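Side-chain contacts in O-methyltransferase family 2 (Planctopirus limnophila, PDB 5I2H), which binds the flavone apigenin and probably transfers methyl groups from S-adenosyl-L-methionine to hydroxyl groups of small molecules, working as a dimer: residues 34-37 / 41-44; 72-75 / 79-82. All coordinates share one frame; numbering follows the deposited sequence.

Contact 1: residues 34-37 / 41-44; sequences AASV and HVFD
The Phe43 ring brings its CE2 corner against two neighbouring side chains of helix 26-39: Ser36 CB lies 3.6 Å from Phe43 CE2, and Val37 CG2 meets the same corner. Both approaches are slanted, and the valine branch crosses the phenylalanine at an oblique angle. The ring's orientation begins at chi1 (-54°), which puts CG on the backbone N side, opposite the carbonyl carbon, with the CE2 corner against Ser36 and Val37. Val37 offers CG2 rather than CG1, with CG2 reaching Phe43 CD2 at 3.9 Å as well. Val42 meets the serine from another direction, its CG2 lying 4.0 Å from Ser36 CB, while Ser36 OG is taken up by Leu32 O within its own helix. The backbone turns sharply through His41, which has positive phi and occupies the N-cap position of helix 42-48. Val42 N then donates to Ser36 O at 3.1 Å. Water 1 accepts from Phe43 N at 3.0 Å and returns a weak bond to Ser36 O. With an alanine at Phe43, Ser36 CB and Val37 CG2 would probably lose their shared partner and a gap would open between the two helices. Chemically, the joint is a mainly apolar interface in which one carbonyl at the end of a helix helps satisfy the first amides of the next, directly and through water.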
loop_
_atom_site.group_PDB
_atom_site.type_symbol
_atom_site.label_atom_id
_atom_site.label_comp_id
_atom_site.label_asym_id
_atom_site.label_seq_id
_atom_site.Cartn_x
_atom_site.Cartn_y
_atom_site.Cartn_z
ATOM N N ALA A 34 2.966 -7.339 8.805
ATOM C CA ALA A 34 2.474 -8.578 9.411
ATOM C C ALA A 34 3.606 -9.577 9.625
ATOM O O ALA A 34 3.650 -10.256 10.663
ATOM C CB ALA A 34 1.352 -9.189 8.552
ATOM N N ALA A 35 4.512 -9.713 8.650
ATOM C CA ALA A 35 5.666 -10.606 8.829
ATOM C C ALA A 35 6.500 -10.178 10.032
ATOM O O ALA A 35 6.936 -11.015 10.833
ATOM C CB ALA A 35 6.531 -10.616 7.561
ATOM N N SER A 36 6.730 -8.872 10.178
ATOM C CA SER A 36 7.648 -8.391 11.209
ATOM C C SER A 36 7.030 -8.476 12.595
ATOM O O SER A 36 7.730 -8.798 13.573
ATOM C CB SER A 36 8.049 -6.959 10.900
ATOM O OG SER A 36 8.702 -6.939 9.655
ATOM N N VAL A 37 5.732 -8.182 12.710
ATOM C CA VAL A 37 5.069 -8.255 14.014
ATOM C C VAL A 37 4.802 -9.698 14.408
ATOM O O VAL A 37 5.147 -10.137 15.523
ATOM C CB VAL A 37 3.750 -7.450 13.987
ATOM C CG1 VAL A 37 2.893 -7.728 15.255
ATOM C CG2 VAL A 37 4.018 -5.982 13.812
ATOM N N HIS A 41 9.057 -11.357 15.041
ATOM C CA HIS A 41 9.283 -10.751 16.355
ATOM C C HIS A 41 10.288 -9.594 16.306
ATOM O O HIS A 41 10.961 -9.321 17.309
ATOM C CB HIS A 41 9.769 -11.761 17.414
ATOM C CG HIS A 41 9.258 -13.166 17.261
ATOM N ND1 HIS A 41 8.020 -13.568 17.719
ATOM C CD2 HIS A 41 9.857 -14.283 16.771
ATOM C CE1 HIS A 41 7.866 -14.863 17.491
ATOM N NE2 HIS A 41 8.964 -15.321 16.913
ATOM N N VAL A 42 10.378 -8.888 15.162
ATOM C CA VAL A 42 11.408 -7.857 14.970
ATOM C C VAL A 42 11.365 -6.809 16.079
ATOM O O VAL A 42 12.405 -6.399 16.612
ATOM C CB VAL A 42 11.246 -7.198 13.591
ATOM C CG1 VAL A 42 12.240 -6.073 13.420
ATOM C CG2 VAL A 42 11.448 -8.229 12.530
ATOM N N PHE A 43 10.170 -6.305 16.391
ATOM C CA PHE A 43 10.059 -5.158 17.295
ATOM C C PHE A 43 10.293 -5.571 18.735
ATOM O O PHE A 43 10.975 -4.863 19.484
ATOM C CB PHE A 43 8.698 -4.501 17.110
ATOM C CG PHE A 43 8.437 -4.135 15.674
ATOM C CD1 PHE A 43 9.157 -3.105 15.079
ATOM C CD2 PHE A 43 7.561 -4.884 14.903
ATOM C CE1 PHE A 43 8.964 -2.783 13.726
ATOM C CE2 PHE A 43 7.375 -4.583 13.551
ATOM C CZ PHE A 43 8.070 -3.520 12.970
ATOM N N ASP A 44 9.791 -6.740 19.117
ATOM C CA ASP A 44 10.058 -7.206 20.465
ATOM C C ASP A 44 11.547 -7.476 20.658
ATOM O O ASP A 44 12.090 -7.231 21.750
ATOM C CB ASP A 44 9.213 -8.446 20.752
ATOM C CG ASP A 44 7.712 -8.148 20.790
ATOM O OD1 ASP A 44 7.313 -7.096 21.316
ATOM O OD2 ASP A 44 6.926 -8.963 20.264
HETATM O O HOH W 1 7.657 -7.913 16.753
#

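Contact 2: residues 72-75 / 79-82; sequences TGLC and LLTK
Leu74, near the end of helix 64-76, packs on Leu80, the first residue of strand 80-82, where the dimerisation domain passes from helix to β-hairpin in an arrangement consistent with a winged-helix fold. The two leucines cross at a slant, Leu74 CB resting on Leu80 CG at 3.7 Å and Leu74 CD1 reaching Leu80 CD1. In the next residue along, Cys75, chi1 of -76° swings SG to the backbone N side, alongside the strand: SG is 3.9 Å from Leu80 CB and 4.0 Å from Lys82 CG. Leu74 O takes two backbone amides, Leu79 N at 3.0 Å and, weakly, Leu80 N, so that one carbonyl near the helix end receives both amides where the chain enters the strand. Leu80 O in turn receives a CA-H...O contact from Cys75 CA at 3.5 Å and a hydrogen bond from water 3, which also donates weakly to Cys75 O.

Further out, Ile88 and Leu90 of the partner strand pack on Leu80, and Ile20 of the second subunit packs on Leu79, so the turn borders the dimer interface. The extended Lys82 chain carries its amine past the sulfur to Asp307 O, and Thr72 OG1 is bonded to Leu308 O of the same loop. Between these two polar ends sits water 2, accepting from Lys82 NZ at 2.7 Å and donating to Thr72 OG1 at 2.9 Å.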
loop_
_atom_site.group_PDB
_atom_site.type_symbol
_atom_site.label_atom_id
_atom_site.label_comp_id
_atom_site.label_asym_id
_atom_site.label_seq_id
_atom_site.Cartn_x
_atom_site.Cartn_y
_atom_site.Cartn_z
ATOM N N THR A 72 15.535 -2.177 5.600
ATOM C CA THR A 72 15.262 -1.024 4.751
ATOM C C THR A 72 13.771 -0.707 4.703
ATOM O O THR A 72 13.372 0.464 4.805
ATOM C CB THR A 72 15.828 -1.275 3.347
ATOM O OG1 THR A 72 17.254 -1.310 3.453
ATOM C CG2 THR A 72 15.411 -0.199 2.337
ATOM N N GLY A 73 12.925 -1.728 4.569
ATOM C CA GLY A 73 11.485 -1.470 4.542
ATOM C C GLY A 73 10.979 -0.842 5.834
ATOM O O GLY A 73 10.194 0.126 5.827
ATOM N N LEU A 74 11.421 -1.382 6.968
ATOM C CA LEU A 74 10.928 -0.861 8.233
ATOM C C LEU A 74 11.518 0.511 8.538
ATOM O O LEU A 74 10.827 1.351 9.119
ATOM C CB LEU A 74 11.220 -1.849 9.381
ATOM C CG LEU A 74 10.528 -3.214 9.226
ATOM C CD1 LEU A 74 11.030 -4.212 10.287
ATOM C CD2 LEU A 74 8.996 -3.085 9.241
ATOM N N CYS A 75 12.774 0.769 8.136
ATOM C CA CYS A 75 13.304 2.121 8.252
ATOM C C CYS A 75 12.487 3.099 7.426
ATOM O O CYS A 75 12.186 4.218 7.879
ATOM C CB CYS A 75 14.764 2.163 7.784
ATOM S SG CYS A 75 15.966 1.456 8.973
ATOM N N LEU A 79 9.874 3.137 11.285
ATOM C CA LEU A 79 9.718 2.234 12.426
ATOM C C LEU A 79 11.044 1.776 13.007
ATOM O O LEU A 79 11.119 1.452 14.199
ATOM C CB LEU A 79 8.888 1.010 12.024
ATOM C CG LEU A 79 7.483 1.361 11.528
ATOM C CD1 LEU A 79 6.777 0.113 10.993
ATOM C CD2 LEU A 79 6.677 2.045 12.653
ATOM N N LEU A 80 12.085 1.715 12.180
ATOM C CA LEU A 80 13.446 1.523 12.658
ATOM C C LEU A 80 14.289 2.720 12.252
ATOM O O LEU A 80 13.932 3.501 11.360
ATOM C CB LEU A 80 14.072 0.241 12.101
ATOM C CG LEU A 80 13.367 -1.093 12.327
ATOM C CD1 LEU A 80 14.180 -2.247 11.723
ATOM C CD2 LEU A 80 13.135 -1.349 13.769
ATOM N N THR A 81 15.428 2.857 12.909
ATOM C CA THR A 81 16.335 3.941 12.602
ATOM C C THR A 81 17.761 3.410 12.663
ATOM O O THR A 81 18.060 2.452 13.389
ATOM C CB THR A 81 16.115 5.131 13.550
ATOM O OG1 THR A 81 16.997 6.193 13.172
ATOM C CG2 THR A 81 16.381 4.753 14.991
ATOM N N LYS A 82 18.626 3.994 11.839
ATOM C CA LYS A 82 20.039 3.607 11.797
ATOM C C LYS A 82 20.871 4.686 12.484
ATOM O O LYS A 82 21.192 5.705 11.873
ATOM C CB LYS A 82 20.498 3.378 10.363
ATOM C CG LYS A 82 19.869 2.150 9.752
ATOM C CD LYS A 82 20.520 1.751 8.407
ATOM C CE LYS A 82 19.802 0.537 7.817
ATOM N NZ LYS A 82 20.309 0.064 6.492
HETATM O O HOH W 2 19.260 -2.127 5.308
HETATM O O HOH W 3 13.264 6.050 10.554
#

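How the contacts relate
From the N terminus, helix 26-39 runs into contact 1, where residues 34-37 and 41-44 close a short turn leading into helix 42-48. The chain then passes through helix 53-60 into helix 64-76, whose end meets strand 80-82 in contact 2. The two loops follow one another in series, neither enclosing nor crossing the other, yet in space they share a core, with centres about 12 Å apart. Leu74 joins them: its CD2 packs on Phe43 CZ at 3.9 Å, and its CD1 on Ser36 OG and Val42 CG1. Together the two contacts tie the helical part of the dimerisation domain to its hairpin of strands 80-82 and 88-90.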